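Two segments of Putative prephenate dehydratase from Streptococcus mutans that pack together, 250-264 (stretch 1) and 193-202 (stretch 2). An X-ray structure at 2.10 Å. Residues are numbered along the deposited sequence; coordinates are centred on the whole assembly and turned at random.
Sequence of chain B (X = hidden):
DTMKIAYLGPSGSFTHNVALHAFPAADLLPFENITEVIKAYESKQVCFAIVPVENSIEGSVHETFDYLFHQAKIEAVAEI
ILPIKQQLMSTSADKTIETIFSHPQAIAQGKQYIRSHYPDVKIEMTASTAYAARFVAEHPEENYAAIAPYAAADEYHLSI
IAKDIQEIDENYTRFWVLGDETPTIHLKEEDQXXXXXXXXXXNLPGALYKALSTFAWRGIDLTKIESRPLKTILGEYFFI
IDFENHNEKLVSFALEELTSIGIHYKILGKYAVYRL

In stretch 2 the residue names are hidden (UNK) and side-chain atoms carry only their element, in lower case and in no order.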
ATOM      1  N   LEU B 250      -2.961  22.309 -15.477  1.00 22.00           N
ATOM      2  CA  LEU B 250      -2.006  21.289 -15.908  1.00 18.09           C
ATOM      3  C   LEU B 250      -2.400  19.873 -15.477  1.00 20.84           C
ATOM      4  O   LEU B 250      -2.264  18.921 -16.248  1.00 19.37           O
ATOM      5  CB  LEU B 250      -0.612  21.642 -15.402  1.00 16.71           C
ATOM      6  CG  LEU B 250       0.546  20.926 -16.116  1.00 19.99           C
ATOM      7  CD1 LEU B 250       0.470  21.023 -17.659  1.00 17.64           C
ATOM      8  CD2 LEU B 250       1.877  21.463 -15.595  1.00 21.42           C
ATOM      9  N   VAL B 251      -2.862  19.740 -14.237  1.00 19.21           N
ATOM     10  CA  VAL B 251      -3.432  18.485 -13.762  1.00 20.18           C
ATOM     11  C   VAL B 251      -4.584  18.021 -14.658  1.00 23.54           C
ATOM     12  O   VAL B 251      -4.681  16.838 -14.986  1.00 23.27           O
ATOM     13  CB  VAL B 251      -3.901  18.610 -12.300  1.00 23.13           C
ATOM     14  CG1 VAL B 251      -4.730  17.412 -11.894  1.00 22.53           C
ATOM     15  CG2 VAL B 251      -2.695  18.756 -11.380  1.00 18.81           C
ATOM     16  N   SER B 252      -5.446  18.952 -15.068  1.00 23.72           N
ATOM     17  CA  SER B 252      -6.578  18.617 -15.935  1.00 26.02           C
ATOM     18  C   SER B 252      -6.147  17.980 -17.255  1.00 23.27           C
ATOM     19  O   SER B 252      -6.773  17.025 -17.716  1.00 22.73           O
ATOM     20  CB  SER B 252      -7.426  19.859 -16.224  1.00 30.83           C
ATOM     21  OG  SER B 252      -8.127  20.265 -15.065  1.00 40.36           O
ATOM     22  N   PHE B 253      -5.109  18.531 -17.879  1.00 22.00           N
ATOM     23  CA  PHE B 253      -4.533  17.912 -19.071  1.00 23.58           C
ATOM     24  C   PHE B 253      -3.926  16.543 -18.774  1.00 19.95           C
ATOM     25  O   PHE B 253      -4.070  15.619 -19.574  1.00 21.00           O
ATOM     26  CB  PHE B 253      -3.487  18.833 -19.727  1.00 21.75           C
ATOM     27  CG  PHE B 253      -4.064  20.129 -20.249  1.00 24.24           C
ATOM     28  CD1 PHE B 253      -5.027  20.114 -21.241  1.00 22.29           C
ATOM     29  CD2 PHE B 253      -3.618  21.350 -19.778  1.00 16.15           C
ATOM     30  CE1 PHE B 253      -5.566  21.290 -21.728  1.00 25.05           C
ATOM     31  CE2 PHE B 253      -4.144  22.533 -20.271  1.00 22.08           C
ATOM     32  CZ  PHE B 253      -5.116  22.502 -21.244  1.00 24.17           C
ATOM     33  N   ALA B 254      -3.221  16.423 -17.653  1.00 19.58           N
ATOM     34  CA  ALA B 254      -2.724  15.120 -17.205  1.00 21.31           C
ATOM     35  C   ALA B 254      -3.837  14.066 -17.187  1.00 21.74           C
ATOM     36  O   ALA B 254      -3.672  12.972 -17.729  1.00 19.31           O
ATOM     37  CB  ALA B 254      -2.080  15.231 -15.830  1.00 21.74           C
ATOM     38  N   LEU B 255      -4.963  14.401 -16.561  1.00 18.30           N
ATOM     39  CA  LEU B 255      -6.128  13.502 -16.525  1.00 20.77           C
ATOM     40  C   LEU B 255      -6.678  13.172 -17.906  1.00 22.68           C
ATOM     41  O   LEU B 255      -7.062  12.031 -18.163  1.00 21.49           O
ATOM     42  CB  LEU B 255      -7.255  14.092 -15.669  1.00 19.52           C
ATOM     43  CG  LEU B 255      -6.899  14.384 -14.214  1.00 24.45           C
ATOM     44  CD1 LEU B 255      -8.029  15.114 -13.516  1.00 26.47           C
ATOM     45  CD2 LEU B 255      -6.568  13.081 -13.491  1.00 26.52           C
ATOM     46  N   GLU B 256      -6.768  14.181 -18.774  1.00 21.35           N
ATOM     47  CA  GLU B 256      -7.133  13.957 -20.175  1.00 21.24           C
ATOM     48  C   GLU B 256      -6.202  12.954 -20.862  1.00 21.43           C
ATOM     49  O   GLU B 256      -6.666  12.063 -21.574  1.00 21.54           O
ATOM     50  CB  GLU B 256      -7.161  15.278 -20.957  1.00 25.27           C
ATOM     51  CG  GLU B 256      -8.265  16.237 -20.529  1.00 28.72           C
ATOM     52  CD  GLU B 256      -8.362  17.468 -21.422  1.00 37.04           C
ATOM     53  OE1 GLU B 256      -7.742  17.484 -22.504  1.00 37.92           O
ATOM     54  OE2 GLU B 256      -9.035  18.439 -21.023  1.00 44.57           O
ATOM     55  N   GLU B 257      -4.895  13.102 -20.672  1.00 21.17           N
ATOM     56  CA  GLU B 257      -3.952  12.133 -21.232  1.00 20.72           C
ATOM     57  C   GLU B 257      -4.162  10.703 -20.698  1.00 20.84           C
ATOM     58  O   GLU B 257      -4.074   9.741 -21.459  1.00 22.25           O
ATOM     59  CB  GLU B 257      -2.498  12.569 -21.001  1.00 17.85           C
ATOM     60  CG  GLU B 257      -1.525  11.740 -21.845  1.00 20.98           C
ATOM     61  CD  GLU B 257      -0.073  12.192 -21.787  1.00 21.85           C
ATOM     62  OE1 GLU B 257       0.247  13.224 -21.147  1.00 19.89           O
ATOM     63  OE2 GLU B 257       0.758  11.477 -22.381  1.00 22.75           O
ATOM     64  N   LEU B 258      -4.393  10.557 -19.398  1.00 19.97           N
ATOM     65  CA  LEU B 258      -4.758   9.247 -18.848  1.00 21.80           C
ATOM     66  C   LEU B 258      -5.901   8.606 -19.635  1.00 23.19           C
ATOM     67  O   LEU B 258      -5.791   7.458 -20.088  1.00 24.53           O
ATOM     68  CB  LEU B 258      -5.142   9.356 -17.372  1.00 20.61           C
ATOM     69  CG  LEU B 258      -4.025   9.694 -16.386  1.00 23.09           C
ATOM     70  CD1 LEU B 258      -4.521   9.542 -14.957  1.00 20.39           C
ATOM     71  CD2 LEU B 258      -2.828   8.791 -16.613  1.00 23.44           C
ATOM     72  N   THR B 259      -7.001   9.341 -19.774  1.00 24.54           N
ATOM     73  CA  THR B 259      -8.127   8.917 -20.606  1.00 28.15           C
ATOM     74  C   THR B 259      -7.711   8.507 -22.022  1.00 29.80           C
ATOM     75  O   THR B 259      -8.084   7.433 -22.496  1.00 25.88           O
ATOM     76  CB  THR B 259      -9.202  10.020 -20.680  1.00 32.07           C
ATOM     77  OG1 THR B 259      -9.588  10.382 -19.346  1.00 30.70           O
ATOM     78  CG2 THR B 259     -10.439   9.516 -21.410  1.00 34.27           C
ATOM     79  N   SER B 260      -6.942   9.358 -22.694  1.00 30.97           N
ATOM     80  CA  SER B 260      -6.461   9.046 -24.036  1.00 30.55           C
ATOM     81  C   SER B 260      -5.614   7.773 -24.088  1.00 30.07           C
ATOM     82  O   SER B 260      -5.553   7.118 -25.125  1.00 32.19           O
ATOM     83  CB  SER B 260      -5.658  10.229 -24.604  1.00 31.64           C
ATOM     84  OG  SER B 260      -4.287  10.151 -24.236  1.00 32.88           O
ATOM     85  N   ILE B 261      -4.974   7.425 -22.975  1.00 26.14           N
ATOM     86  CA  ILE B 261      -4.167   6.205 -22.887  1.00 30.43           C
ATOM     87  C   ILE B 261      -5.042   4.978 -22.556  1.00 33.93           C
ATOM     88  O   ILE B 261      -4.610   3.829 -22.679  1.00 33.53           O
ATOM     89  CB  ILE B 261      -3.019   6.381 -21.837  1.00 42.07           C
ATOM     90  CG1 ILE B 261      -1.971   7.356 -22.367  1.00 45.55           C
ATOM     91  CG2 ILE B 261      -2.275   5.094 -21.565  1.00 45.86           C
ATOM     92  CD1 ILE B 261      -1.038   7.880 -21.293  1.00 46.03           C
ATOM     93  N   GLY B 262      -6.283   5.222 -22.155  1.00 31.43           N
ATOM     94  CA  GLY B 262      -7.145   4.142 -21.710  1.00 33.40           C
ATOM     95  C   GLY B 262      -7.010   3.778 -20.240  1.00 32.86           C
ATOM     96  O   GLY B 262      -7.483   2.726 -19.815  1.00 32.95           O
ATOM     97  N   ILE B 263      -6.358   4.635 -19.460  1.00 28.85           N
ATOM     98  CA  ILE B 263      -6.294   4.447 -18.013  1.00 28.05           C
ATOM     99  C   ILE B 263      -7.501   5.102 -17.351  1.00 31.19           C
ATOM    100  O   ILE B 263      -7.779   6.284 -17.578  1.00 32.29           O
ATOM    101  CB  ILE B 263      -4.988   5.021 -17.409  1.00 30.47           C
ATOM    102  CG1 ILE B 263      -3.775   4.255 -17.941  1.00 33.39           C
ATOM    103  CG2 ILE B 263      -5.009   4.937 -15.887  1.00 27.46           C
ATOM    104  CD1 ILE B 263      -2.501   5.066 -17.939  1.00 34.00           C
ATOM    105  N   HIS B 264      -8.216   4.341 -16.529  1.00 29.96           N
ATOM    106  CA  HIS B 264      -9.397   4.877 -15.870  1.00 33.70           C
ATOM    107  C   HIS B 264      -9.052   5.345 -14.475  1.00 30.86           C
ATOM    108  O   HIS B 264      -8.212   4.755 -13.798  1.00 27.60           O
ATOM    109  CB  HIS B 264     -10.512   3.831 -15.790  1.00 40.81           C
ATOM    110  CG  HIS B 264     -11.099   3.463 -17.117  1.00 50.24           C
ATOM    111  ND1 HIS B 264     -11.021   2.191 -17.643  1.00 52.46           N
ATOM    112  CD2 HIS B 264     -11.791   4.200 -18.017  1.00 55.42           C
ATOM    113  CE1 HIS B 264     -11.635   2.161 -18.813  1.00 55.47           C
ATOM    114  NE2 HIS B 264     -12.111   3.368 -19.063  1.00 58.22           N
ATOM    115  N   UNK B 193      -3.616  19.278  -2.872  1.00 24.03           N
ATOM    116  CA  UNK B 193      -3.436  17.948  -3.435  1.00 23.78           C
ATOM    117  C   UNK B 193      -4.662  17.450  -4.179  1.00 21.97           C
ATOM    118  O   UNK B 193      -5.754  17.971  -4.012  1.00 21.94           O
ATOM    119  n   UNK B 193       0.445  15.176   0.819  1.00 24.51           N
ATOM    120  c   UNK B 193       0.124  16.128  -0.289  1.00 25.51           C
ATOM    121  c   UNK B 193      -1.614  17.006  -1.887  1.00 28.50           C
ATOM    122  c   UNK B 193      -3.076  16.943  -2.328  1.00 25.40           C
ATOM    123  c   UNK B 193      -1.329  16.042  -0.740  1.00 27.00           C
ATOM    124  N   UNK B 194      -4.460  16.417  -4.989  1.00 24.26           N
ATOM    125  CA  UNK B 194      -5.552  15.700  -5.621  1.00 27.35           C
ATOM    126  C   UNK B 194      -5.250  14.227  -5.413  1.00 25.87           C
ATOM    127  O   UNK B 194      -4.107  13.794  -5.564  1.00 25.58           O
ATOM    128  c   UNK B 194      -4.372  15.906  -7.885  1.00 19.95           C
ATOM    129  c   UNK B 194      -5.706  16.038  -7.138  1.00 19.14           C
ATOM    130  c   UNK B 194      -7.227  15.628  -9.145  1.00 23.47           C
ATOM    131  c   UNK B 194      -6.746  15.132  -7.786  1.00 19.80           C
ATOM    132  N   UNK B 195      -6.266  13.465  -5.029  1.00 22.92           N
ATOM    133  CA  UNK B 195      -6.108  12.025  -4.849  1.00 19.74           C
ATOM    134  C   UNK B 195      -6.928  11.274  -5.876  1.00 20.35           C
ATOM    135  O   UNK B 195      -8.093  11.594  -6.115  1.00 23.90           O
ATOM    136  c   UNK B 195      -6.512  11.595  -3.439  1.00 19.05           C
ATOM    137  o   UNK B 195      -5.664  12.180  -2.471  1.00 19.96           O
ATOM    138  N   UNK B 196      -6.310  10.272  -6.482  1.00 18.15           N
ATOM    139  CA  UNK B 196      -6.948   9.524  -7.542  1.00 18.55           C
ATOM    140  C   UNK B 196      -6.941   8.047  -7.204  1.00 21.35           C
ATOM    141  O   UNK B 196      -6.017   7.555  -6.545  1.00 21.45           O
ATOM    142  c   UNK B 196      -6.223  11.130  -9.516  1.00 28.58           C
ATOM    143  c   UNK B 196      -5.200  11.175 -10.657  1.00 34.39           C
ATOM    144  c   UNK B 196      -7.592  11.607  -9.970  1.00 28.37           C
ATOM    145  c   UNK B 196      -6.224   9.739  -8.875  1.00 21.82           C
ATOM    146  N   UNK B 197      -7.983   7.339  -7.621  1.00 21.47           N
ATOM    147  CA  UNK B 197      -7.914   5.890  -7.655  1.00 23.57           C
ATOM    148  C   UNK B 197      -7.842   5.440  -9.114  1.00 24.11           C
ATOM    149  O   UNK B 197      -8.770   5.687  -9.885  1.00 26.46           O
ATOM    150  c   UNK B 197      -9.115   5.270  -6.940  1.00 20.15           C
ATOM    151  N   UNK B 198      -6.735   4.810  -9.500  1.00 26.20           N
ATOM    152  CA  UNK B 198      -6.545   4.371 -10.885  1.00 30.45           C
ATOM    153  C   UNK B 198      -6.692   2.870 -11.017  1.00 27.99           C
ATOM    154  O   UNK B 198      -6.238   2.113 -10.156  1.00 25.14           O
ATOM    155  c   UNK B 198      -5.229   7.076 -12.334  1.00 48.05           C
ATOM    156  c   UNK B 198      -5.170   4.756 -11.442  1.00 37.49           C
ATOM    157  c   UNK B 198      -3.086   6.027 -11.715  1.00 47.91           C
ATOM    158  c   UNK B 198      -4.552   6.147 -11.365  1.00 45.63           C
ATOM    159  N   UNK B 199      -7.323   2.450 -12.106  1.00 30.19           N
ATOM    160  CA  UNK B 199      -7.259   1.065 -12.554  1.00 34.24           C
ATOM    161  C   UNK B 199      -6.607   1.042 -13.931  1.00 35.06           C
ATOM    162  O   UNK B 199      -6.775   1.968 -14.726  1.00 33.52           O
ATOM    163  o   UNK B 199      -9.546   1.244 -13.318  1.00 38.83           O
ATOM    164  c   UNK B 199      -8.632   0.401 -12.606  1.00 37.61           C
ATOM    165  c   UNK B 199      -9.158   0.188 -11.195  1.00 40.36           C
ATOM    166  N   UNK B 200      -5.849  -0.008 -14.210  1.00 30.31           N
ATOM    167  CA  UNK B 200      -5.056  -0.043 -15.420  1.00 33.03           C
ATOM    168  C   UNK B 200      -5.728  -0.937 -16.469  1.00 33.10           C
ATOM    169  O   UNK B 200      -6.578  -1.753 -16.124  1.00 32.61           O
ATOM    170  c   UNK B 200      -2.954   0.407 -14.080  1.00 29.59           C
ATOM    171  c   UNK B 200      -1.776  -0.264 -13.404  1.00 30.14           C
ATOM    172  c   UNK B 200      -2.542   1.723 -14.722  1.00 32.33           C
ATOM    173  c   UNK B 200      -3.650  -0.542 -15.069  1.00 29.59           C
ATOM    174  N   UNK B 201      -5.363  -0.773 -17.753  1.00 35.01           N
ATOM    175  CA  UNK B 201      -5.916  -1.638 -18.806  1.00 42.36           C
ATOM    176  C   UNK B 201      -5.478  -3.083 -18.600  1.00 47.77           C
ATOM    177  O   UNK B 201      -4.290  -3.332 -18.380  1.00 48.05           O
ATOM    178  c   UNK B 201      -4.578   0.339 -18.317  1.00 35.77           C
ATOM    179  c   UNK B 201      -5.327  -1.059 -20.099  1.00 39.81           C
ATOM    180  c   UNK B 201      -4.974   0.339 -19.763  1.00 37.40           C
ATOM    181  N   UNK B 202      -6.441  -4.001 -18.651  1.00 55.69           N
ATOM    182  CA  UNK B 202      -6.244  -5.415 -18.321  1.00 60.03           C
ATOM    183  C   UNK B 202      -5.866  -5.562 -16.850  1.00 61.70           C
ATOM    184  O   UNK B 202      -5.341  -6.599 -16.445  1.00 62.80           O
ATOM    185  c   UNK B 202      -5.535  -6.034 -20.678  1.00 66.02           C
ATOM    186  o   UNK B 202      -6.614  -6.553 -21.044  1.00 67.63           O
ATOM    187  o   UNK B 202      -4.725  -5.511 -21.474  1.00 66.65           O
ATOM    188  c   UNK B 202      -5.174  -6.069 -19.209  1.00 62.40           C
TER
HETATM  189  O   HOH W   1     -10.374   3.577 -11.638  1.00 38.69           O

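Position 193 carries four carbons in a row ending in a nitrogen. Its CB, the side-chain atom nearest stretch 1, is still 9.2 Å from V251 CG2. The atoms define lysine, K193.

Position 194 has four carbons, forked at the first, with one arm two carbons long; the end of that arm reaches V251 and L255. That is isoleucine. I194 points its CA-to-CB bond toward the helix, and its CD1 lies 4.1 Å from V251 CG1 and 4.5 Å from L255 CD1.

At 195 one carbon is followed by one oxygen, far from stretch 1: serine, S195.

Position 196 again has four carbons, but the fork is at the second, and a terminal carbon meets L255: leucine. L196 points toward the helix, and its CD1 is 3.7 Å from L255 CD2.

Position 197 has a single side-chain carbon, directed away from stretch 1, and is therefore alanine, A197.

Position 198 repeats the four carbons forked at the second, touching L258 and I263: leucine. The CA-to-CB bond of L198 runs sideways, yet the end of the side chain comes nearer, placing CD2 3.7 Å from L258 CD1 and 4.2 Å from I263 CG2.

At 199 the first carbon carries one oxygen and one carbon, the oxygen lying against H264: threonine. OG1 of T199 is 3.7 Å from H264 CB and 3.0 Å from the oxygen of water 1, with which it is hydrogen-bonded.

Position 200 has four carbons forked at the second, one of them near I263, so it is leucine. L200 starts away from stretch 1, but its CD2 returns to 4.2 Å from I263 CG2.

At 201 three carbons close a ring onto the backbone nitrogen, against G262 and I263: proline. P201 CD is 4.0 Å from I263 CG1, and its CG is 3.5 Å from G262 O.

Position 202 has two carbons, the second carrying two oxygens, without contact to stretch 1: aspartate. D202 is poorly ordered.

The contact has two parts. Helix 250-261 runs alongside strand 193-199 at 16°, the space between filled by apolar side chains from V251, L255 and L258 meeting I194, L196 and L198. G262, with positive phi, then ends the helix in a Schellman motif, and the chain reaches the strand. There H264 and T199 form an antiparallel bridge: T199 N donates to H264 O at 3.0 Å and 157°, while the return bond from H264 N to T199 O is weak at 3.3 Å and 142°. Water 1 donates to A197 O and, weakly, to H264 O, linking the two backbones beside the bridge.

Stretch 2, residues 193-202: KISLALTLPD
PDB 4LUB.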